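Local structure of GP37 (Pseudomonas phage phikz, 5FT0) at residues L164-K167 with K168-N171. The protein probably inhibits the host RNase E, and through it the RNA degradosome, during phage infection. Sequence-based numbering, arbitrary orientation.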
loop_
_atom_site.group_PDB
_atom_site.type_symbol
_atom_site.label_atom_id
_atom_site.label_comp_id
_atom_site.label_asym_id
_atom_site.label_seq_id
_atom_site.Cartn_x
_atom_site.Cartn_y
_atom_site.Cartn_z
ATOM N N LEU A 164 8.783 -26.508 6.625
ATOM C CA LEU A 164 8.327 -25.294 5.955
ATOM C C LEU A 164 7.637 -24.336 6.920
ATOM O O LEU A 164 7.950 -23.141 6.950
ATOM C CB LEU A 164 7.388 -25.651 4.801
ATOM C CG LEU A 164 8.010 -25.918 3.431
ATOM C CD1 LEU A 164 6.917 -26.147 2.396
ATOM C CD2 LEU A 164 8.912 -24.765 3.018
ATOM N N VAL A 165 6.683 -24.835 7.708
ATOM C CA VAL A 165 5.783 -23.959 8.453
ATOM C C VAL A 165 5.723 -24.340 9.929
ATOM O O VAL A 165 4.757 -23.998 10.619
ATOM C CB VAL A 165 4.372 -23.981 7.835
ATOM C CG1 VAL A 165 4.401 -23.450 6.412
ATOM C CG2 VAL A 165 3.802 -25.390 7.859
ATOM N N ASP A 166 6.757 -25.042 10.411
ATOM C CA ASP A 166 6.887 -25.597 11.764
ATOM C C ASP A 166 5.704 -26.470 12.187
ATOM O O ASP A 166 4.680 -26.537 11.499
ATOM C CB ASP A 166 7.171 -24.486 12.798
ATOM C CG ASP A 166 5.985 -23.565 13.062
ATOM O OD1 ASP A 166 4.889 -24.046 13.423
ATOM O OD2 ASP A 166 6.160 -22.336 12.910
ATOM N N LYS A 167 5.849 -27.160 13.323
ATOM C CA LYS A 167 4.921 -28.231 13.683
ATOM C C LYS A 167 3.518 -27.736 14.015
ATOM O O LYS A 167 2.564 -28.515 13.913
ATOM C CB LYS A 167 5.458 -29.032 14.870
ATOM C CG LYS A 167 6.798 -29.693 14.661
ATOM C CD LYS A 167 7.283 -30.333 15.947
ATOM C CE LYS A 167 7.768 -31.767 15.735
ATOM N NZ LYS A 167 8.986 -31.854 14.891
ATOM N N LYS A 168 3.365 -26.475 14.415
ATOM C CA LYS A 168 2.040 -25.984 14.783
ATOM C C LYS A 168 1.098 -25.951 13.587
ATOM O O LYS A 168 -0.108 -26.174 13.742
ATOM C CB LYS A 168 2.149 -24.593 15.412
ATOM C CG LYS A 168 0.817 -23.979 15.825
ATOM C CD LYS A 168 1.013 -22.618 16.481
ATOM C CE LYS A 168 -0.314 -22.007 16.905
ATOM N NZ LYS A 168 -0.123 -20.698 17.595
ATOM N N ASN A 169 1.628 -25.699 12.391
ATOM C CA ASN A 169 0.818 -25.521 11.195
ATOM C C ASN A 169 1.008 -26.632 10.174
ATOM O O ASN A 169 0.309 -26.638 9.156
ATOM C CB ASN A 169 1.149 -24.174 10.539
ATOM C CG ASN A 169 1.255 -23.045 11.541
ATOM O OD1 ASN A 169 0.250 -22.468 11.957
ATOM N ND2 ASN A 169 2.485 -22.719 11.932
ATOM N N ALA A 170 1.921 -27.574 10.423
ATOM C CA ALA A 170 2.373 -28.477 9.369
ATOM C C ALA A 170 1.235 -29.323 8.811
ATOM O O ALA A 170 1.113 -29.481 7.591
ATOM C CB ALA A 170 3.495 -29.373 9.892
ATOM N N ASN A 171 0.392 -29.878 9.683
ATOM C CA ASN A 171 -0.654 -30.775 9.202
ATOM C C ASN A 171 -1.793 -30.010 8.536
ATOM O O ASN A 171 -2.355 -30.478 7.539
ATOM C CB ASN A 171 -1.184 -31.637 10.348
ATOM C CG ASN A 171 -2.126 -32.726 9.865
ATOM O OD1 ASN A 171 -3.332 -32.673 10.103
ATOM N ND2 ASN A 171 -1.578 -33.716 9.168
#
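Asp166 O accepts a backbone hydrogen bond from Asn169 N at 3.3 Å, closing a type I beta turn at a kink in helix 158-187. Lys167 and Lys168 occupy its two central positions. The helical path breaks at Val165 and Asp166; the phi of Asp166 is positive (53°). An Asx turn overlaps this turn: Asp166 OD1 takes the backbone hydrogen of Lys168 at 3.0 Å from Lys168 N, using the lone pair that faces away from the other carboxylate oxygen. The side chain reaches this site because CG lies between the backbone N and the carbonyl carbon (chi1 70°). The carboxylate thus accepts from a backbone N that has no bond to the preceding helical turn.

Asn169 bridges the kink with its side-chain amide. Its ND2 donates to Val165 O at 2.9 Å, almost straight (171° at the hydrogen). The acceptor lies in the amide plane and is met nearly end-on to its carbonyl. This side-chain bond spans Val165 and Asn169, while the backbone N of Asn169 serves Asp166 O instead. Val165 O and Asp166 OD1 are two acceptors just 2.8 Å apart. The bond to ND2 probably eases their repulsion.

On its other side the amide is fixed as well: Asn169 OD1 accepts from Asn100 ND2. Asn100 belongs to the potassium site, together with Ile97 and Tyr103, which probably makes Asn169 a second-shell partner of that site. The side chains of Val165 and Asn169 also touch Tyr103. Lys167 points outward and forms a salt bridge through NZ with Glu162, five residues earlier in the same helix.

The apolar packing across the kink is slight. Val165 CG2 rests against the backbone of Ala170, 3.7 Å from Ala170 CA.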